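PDB 6ZDQ: telomerase reverse transcriptase from Candida albicans SC5314, which probably extends chromosome ends by reverse transcription, adding simple telomeric DNA repeats copied from a template within its RNA component. Local coordinates for residues Leu616-Lys620 with Ile672-Phe677; Thr648-Tyr652 with Leu665-Ile669. Residue numbers count along the deposited sequence, not the author numbering.

Contact 1: Leu616-Lys620 with Ile672-Phe677; sequences LREFK and IIVKEF
Leu616, in the mt rotamer (chi1 -72°, chi2 180°), fills the apolar centre between two helices. Its CD2 lies 3.6 Å from Phe677 CE2, at the edge of that ring, while its CD1 lies 4.0 Å from Ile672 CG2 and 4.1 Å from Ile673 CG1. Phe619 (chi1 170°) extends the apolar row, its CD2 meeting Phe677 CE1 at 4.2 Å, edge against edge. Both segments are helical, except that Phe677 (phi/psi -121/38) is the first residue to leave helical geometry; its chi1 of -69° brings the ring back towards helix 602-626. The segment axes run nearly parallel, 26° apart (signed crossing angle -26°), with a closest approach of 11.2 Å; the CA atoms of Arg617 and Glu676 are nearest, at 7.0 Å. This is side-by-side helix packing within the helical C-terminal region of the chain, which in telomerase reverse transcriptases forms the thumb. Helix 574-588 covers Phe619, and helix 684-690 covers Ile673 and Phe677. Towards the polar edge, the aliphatic part of Lys620 touches the Phe677 ring, CG to CE1 4.1 Å. Glu676 (chi1 -55°, chi2 -73°) then takes two salt bridges in one network: its OE2 accepts from Arg617 NH2 at 2.7 Å, and its OE1 from Lys620 NZ at 2.9 Å. Arg617 reaches it with chi1 65° (p), chi2 t and chi3 p, Lys620 with chi1 m, chi2 t, chi3 and chi4 m.

Contact 2: Thr648-Tyr652 with Leu665-Ile669; sequences TIVKY and LLNCI
Residues 648-652 and 665-669 are both regular helix, with Tyr652 N to Thr648 O at 3.0 Å and Ile669 N to Leu665 O at 3.1 Å. The segment axes are antiparallel, 154° between their N-to-C directions, and approach to 11.0 Å; the register sets Ile649 opposite Leu666, their CA atoms 7.1 Å apart. No hydrogen bond crosses the interface. Leu665, in the tp rotamer, sends CD2 to within 3.6 Å of Tyr652 CG, 4.1 Å of Ile649 CD1 and 4.1 Å of Thr648 CG2. Ile649 adopts chi1 -58° and chi2 -60°, which carries its CD1 across to Leu666 CB at 3.9 Å and to Ile669 CD1 at 4.3 Å. Ile669 CD1 also lies 3.9 Å from Thr648 CG2. Thr648 thus offers its methyl to the partner helix, while its OG1 bonds to Ile644 O and Tyr585 OH. Met608 of helix 602-626 touches Thr648, Leu665 and Ile669, so a third helix closes one flank. Only five residues (657-661) separate helix 634-656 from helix 662-676, and the pair forms an antiparallel helical hairpin, packed by aliphatic side chains, the Thr648 methyl and the Tyr652 ring within the helical bundle of the telomerase thumb.

In the fold
Both contacts use helix 662-676, contact 2 towards its start and contact 1 at its C-terminal end, with centres 16 Å apart. Its partners, helix 602-626 and helix 634-656, follow each other in the chain, so contact 2 nests inside the loop closed by contact 1. One pairing is near-parallel and the other antiparallel, in keeping with an up-down-up order of the three helices. Both are largely buried, but contact 2 is wholly so among its touching residues and apolar in its chemistry. Contact 1 buries more area, 385 against 253 Å², and adds charged pairs at a partly exposed margin. Together they join three helices of the C-terminal bundle.

Contact 1: Leu616-Lys620 with Ile672-Phe677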
loop_
_atom_site.group_PDB
_atom_site.type_symbol
_atom_site.label_atom_id
_atom_site.label_comp_id
_atom_site.label_asym_id
_atom_site.label_seq_id
_atom_site.Cartn_x
_atom_site.Cartn_y
_atom_site.Cartn_z
ATOM N N LEU A 616 -10.772 -5.657 -19.188
ATOM C CA LEU A 616 -10.538 -6.056 -20.572
ATOM C C LEU A 616 -9.648 -5.051 -21.294
ATOM O O LEU A 616 -8.674 -5.432 -21.953
ATOM C CB LEU A 616 -11.869 -6.224 -21.309
ATOM C CG LEU A 616 -12.722 -7.436 -20.929
ATOM C CD1 LEU A 616 -14.009 -7.478 -21.743
ATOM C CD2 LEU A 616 -11.933 -8.723 -21.104
ATOM N N ARG A 617 -9.963 -3.757 -21.178
ATOM C CA ARG A 617 -9.153 -2.750 -21.856
ATOM C C ARG A 617 -7.784 -2.600 -21.207
ATOM O O ARG A 617 -6.826 -2.204 -21.880
ATOM C CB ARG A 617 -9.887 -1.410 -21.890
ATOM C CG ARG A 617 -10.124 -0.784 -20.532
ATOM C CD ARG A 617 -11.147 0.333 -20.629
ATOM N NE ARG A 617 -12.318 -0.072 -21.404
ATOM C CZ ARG A 617 -13.445 0.629 -21.472
ATOM N NH1 ARG A 617 -13.562 1.769 -20.804
ATOM N NH2 ARG A 617 -14.461 0.187 -22.202
ATOM N N GLU A 618 -7.666 -2.922 -19.917
ATOM C CA GLU A 618 -6.348 -2.955 -19.289
ATOM C C GLU A 618 -5.481 -4.044 -19.907
ATOM O O GLU A 618 -4.265 -3.873 -20.061
ATOM C CB GLU A 618 -6.483 -3.167 -17.780
ATOM C CG GLU A 618 -5.159 -3.253 -17.040
ATOM C CD GLU A 618 -4.368 -1.965 -17.117
ATOM O OE1 GLU A 618 -4.982 -0.880 -17.033
ATOM O OE2 GLU A 618 -3.131 -2.037 -17.274
ATOM N N PHE A 619 -6.091 -5.173 -20.270
ATOM C CA PHE A 619 -5.357 -6.202 -20.996
ATOM C C PHE A 619 -4.961 -5.718 -22.385
ATOM O O PHE A 619 -3.849 -5.997 -22.850
ATOM C CB PHE A 619 -6.188 -7.484 -21.083
ATOM C CG PHE A 619 -5.613 -8.517 -22.010
ATOM C CD1 PHE A 619 -4.510 -9.267 -21.637
ATOM C CD2 PHE A 619 -6.174 -8.736 -23.256
ATOM C CE1 PHE A 619 -3.977 -10.213 -22.490
ATOM C CE2 PHE A 619 -5.646 -9.680 -24.113
ATOM C CZ PHE A 619 -4.546 -10.421 -23.729
ATOM N N LYS A 620 -5.859 -5.000 -23.066
ATOM C CA LYS A 620 -5.542 -4.492 -24.399
ATOM C C LYS A 620 -4.400 -3.482 -24.359
ATOM O O LYS A 620 -3.552 -3.459 -25.257
ATOM C CB LYS A 620 -6.783 -3.869 -25.037
ATOM C CG LYS A 620 -7.877 -4.867 -25.364
ATOM C CD LYS A 620 -8.777 -4.343 -26.468
ATOM C CE LYS A 620 -9.450 -3.041 -26.071
ATOM N NZ LYS A 620 -10.440 -3.232 -24.980
ATOM N N ILE A 672 -20.195 -6.889 -24.272
ATOM C CA ILE A 672 -18.993 -6.171 -23.857
ATOM C C ILE A 672 -17.753 -6.807 -24.476
ATOM O O ILE A 672 -16.877 -6.114 -25.009
ATOM C CB ILE A 672 -18.897 -6.123 -22.322
ATOM C CG1 ILE A 672 -20.017 -5.253 -21.748
ATOM C CG2 ILE A 672 -17.534 -5.608 -21.890
ATOM C CD1 ILE A 672 -20.020 -5.176 -20.238
ATOM N N ILE A 673 -17.660 -8.136 -24.413
ATOM C CA ILE A 673 -16.495 -8.825 -24.961
ATOM C C ILE A 673 -16.408 -8.622 -26.469
ATOM O O ILE A 673 -15.324 -8.380 -27.015
ATOM C CB ILE A 673 -16.532 -10.317 -24.580
ATOM C CG1 ILE A 673 -16.401 -10.476 -23.064
ATOM C CG2 ILE A 673 -15.426 -11.084 -25.291
ATOM C CD1 ILE A 673 -16.355 -11.910 -22.596
ATOM N N VAL A 674 -17.545 -8.703 -27.165
ATOM C CA VAL A 674 -17.532 -8.554 -28.617
ATOM C C VAL A 674 -17.234 -7.117 -29.025
ATOM O O VAL A 674 -16.741 -6.879 -30.134
ATOM C CB VAL A 674 -18.867 -9.038 -29.224
ATOM C CG1 VAL A 674 -19.949 -7.982 -29.086
ATOM C CG2 VAL A 674 -18.687 -9.430 -30.679
ATOM N N LYS A 675 -17.520 -6.147 -28.156
ATOM C CA LYS A 675 -17.242 -4.752 -28.477
ATOM C C LYS A 675 -15.761 -4.433 -28.310
ATOM O O LYS A 675 -15.131 -3.880 -29.217
ATOM C CB LYS A 675 -18.092 -3.835 -27.595
ATOM C CG LYS A 675 -18.101 -2.382 -28.030
ATOM C CD LYS A 675 -18.835 -2.204 -29.351
ATOM C CE LYS A 675 -18.929 -0.736 -29.741
ATOM N NZ LYS A 675 -19.705 -0.547 -30.998
ATOM N N GLU A 676 -15.191 -4.781 -27.154
ATOM C CA GLU A 676 -13.806 -4.438 -26.855
ATOM C C GLU A 676 -12.804 -5.181 -27.730
ATOM O O GLU A 676 -11.652 -4.746 -27.828
ATOM C CB GLU A 676 -13.502 -4.721 -25.382
ATOM C CG GLU A 676 -14.438 -4.033 -24.402
ATOM C CD GLU A 676 -14.187 -2.543 -24.293
ATOM O OE1 GLU A 676 -13.052 -2.106 -24.578
ATOM O OE2 GLU A 676 -15.127 -1.808 -23.923
ATOM N N PHE A 677 -13.202 -6.283 -28.361
ATOM C CA PHE A 677 -12.279 -7.149 -29.087
ATOM C C PHE A 677 -12.655 -7.271 -30.558
ATOM O O PHE A 677 -12.530 -8.338 -31.162
ATOM C CB PHE A 677 -12.212 -8.534 -28.446
ATOM C CG PHE A 677 -11.542 -8.550 -27.103
ATOM C CD1 PHE A 677 -10.161 -8.557 -27.002
ATOM C CD2 PHE A 677 -12.294 -8.570 -25.941
ATOM C CE1 PHE A 677 -9.541 -8.574 -25.768
ATOM C CE2 PHE A 677 -11.680 -8.589 -24.704
ATOM C CZ PHE A 677 -10.302 -8.591 -24.617
#

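Contact 2: Thr648-Tyr652 with Leu665-Ile669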
loop_
_atom_site.group_PDB
_atom_site.type_symbol
_atom_site.label_atom_id
_atom_site.label_comp_id
_atom_site.label_asym_id
_atom_site.label_seq_id
_atom_site.Cartn_x
_atom_site.Cartn_y
_atom_site.Cartn_z
ATOM N N THR A 648 -18.970 -15.096 -13.034
ATOM C CA THR A 648 -19.966 -14.038 -12.894
ATOM C C THR A 648 -21.373 -14.612 -12.782
ATOM O O THR A 648 -22.184 -14.139 -11.978
ATOM C CB THR A 648 -19.873 -13.075 -14.079
ATOM O OG1 THR A 648 -18.529 -12.592 -14.197
ATOM C CG2 THR A 648 -20.812 -11.894 -13.891
ATOM N N ILE A 649 -21.682 -15.636 -13.580
ATOM C CA ILE A 649 -23.032 -16.191 -13.574
ATOM C C ILE A 649 -23.273 -17.016 -12.313
ATOM O O ILE A 649 -24.334 -16.912 -11.686
ATOM C CB ILE A 649 -23.274 -17.012 -14.851
ATOM C CG1 ILE A 649 -23.056 -16.139 -16.089
ATOM C CG2 ILE A 649 -24.678 -17.600 -14.854
ATOM C CD1 ILE A 649 -23.979 -14.943 -16.164
ATOM N N VAL A 650 -22.299 -17.842 -11.917
ATOM C CA VAL A 650 -22.490 -18.669 -10.728
ATOM C C VAL A 650 -22.558 -17.808 -9.472
ATOM O O VAL A 650 -23.249 -18.161 -8.509
ATOM C CB VAL A 650 -21.390 -19.745 -10.615
ATOM C CG1 VAL A 650 -21.364 -20.617 -11.857
ATOM C CG2 VAL A 650 -20.028 -19.116 -10.369
ATOM N N LYS A 651 -21.848 -16.678 -9.446
ATOM C CA LYS A 651 -21.931 -15.790 -8.292
ATOM C C LYS A 651 -23.190 -14.934 -8.319
ATOM O O LYS A 651 -23.669 -14.514 -7.260
ATOM C CB LYS A 651 -20.685 -14.909 -8.204
ATOM C CG LYS A 651 -19.458 -15.648 -7.687
ATOM C CD LYS A 651 -19.786 -16.420 -6.414
ATOM C CE LYS A 651 -18.603 -17.243 -5.924
ATOM N NZ LYS A 651 -17.501 -16.393 -5.392
ATOM N N TYR A 652 -23.736 -14.662 -9.506
ATOM C CA TYR A 652 -25.008 -13.950 -9.577
ATOM C C TYR A 652 -26.156 -14.825 -9.090
ATOM O O TYR A 652 -27.036 -14.356 -8.359
ATOM C CB TYR A 652 -25.270 -13.470 -11.004
ATOM C CG TYR A 652 -26.670 -12.934 -11.216
ATOM C CD1 TYR A 652 -27.024 -11.668 -10.769
ATOM C CD2 TYR A 652 -27.636 -13.695 -11.862
ATOM C CE1 TYR A 652 -28.302 -11.176 -10.957
ATOM C CE2 TYR A 652 -28.917 -13.211 -12.056
ATOM C CZ TYR A 652 -29.244 -11.952 -11.601
ATOM O OH TYR A 652 -30.518 -11.466 -11.792
ATOM N N LEU A 665 -27.899 -11.253 -18.006
ATOM C CA LEU A 665 -26.574 -10.874 -17.526
ATOM C C LEU A 665 -25.477 -11.434 -18.422
ATOM O O LEU A 665 -24.492 -10.744 -18.710
ATOM C CB LEU A 665 -26.381 -11.346 -16.087
ATOM C CG LEU A 665 -25.035 -10.982 -15.461
ATOM C CD1 LEU A 665 -24.859 -9.474 -15.425
ATOM C CD2 LEU A 665 -24.918 -11.567 -14.068
ATOM N N LEU A 666 -25.624 -12.683 -18.867
ATOM C CA LEU A 666 -24.651 -13.250 -19.794
ATOM C C LEU A 666 -24.670 -12.514 -21.128
ATOM O O LEU A 666 -23.614 -12.259 -21.718
ATOM C CB LEU A 666 -24.921 -14.741 -19.993
ATOM C CG LEU A 666 -23.974 -15.469 -20.947
ATOM C CD1 LEU A 666 -22.526 -15.154 -20.606
ATOM C CD2 LEU A 666 -24.223 -16.967 -20.898
ATOM N N ASN A 667 -25.865 -12.167 -21.617
ATOM C CA ASN A 667 -25.970 -11.398 -22.854
ATOM C C ASN A 667 -25.215 -10.080 -22.755
ATOM O O ASN A 667 -24.641 -9.618 -23.747
ATOM C CB ASN A 667 -27.440 -11.149 -23.194
ATOM C CG ASN A 667 -27.626 -10.541 -24.571
ATOM O OD1 ASN A 667 -26.848 -10.805 -25.489
ATOM N ND2 ASN A 667 -28.660 -9.721 -24.720
ATOM N N CYS A 668 -25.202 -9.463 -21.571
ATOM C CA CYS A 668 -24.422 -8.246 -21.378
ATOM C C CYS A 668 -22.926 -8.532 -21.443
ATOM O O CYS A 668 -22.159 -7.729 -21.989
ATOM C CB CYS A 668 -24.789 -7.597 -20.044
ATOM S SG CYS A 668 -23.774 -6.168 -19.601
ATOM N N ILE A 669 -22.493 -9.664 -20.883
ATOM C CA ILE A 669 -21.075 -10.021 -20.906
ATOM C C ILE A 669 -20.593 -10.197 -22.341
ATOM O O ILE A 669 -19.530 -9.693 -22.724
ATOM C CB ILE A 669 -20.828 -11.292 -20.073
ATOM C CG1 ILE A 669 -21.208 -11.053 -18.610
ATOM C CG2 ILE A 669 -19.376 -11.731 -20.193
ATOM C CD1 ILE A 669 -21.016 -12.266 -17.726
#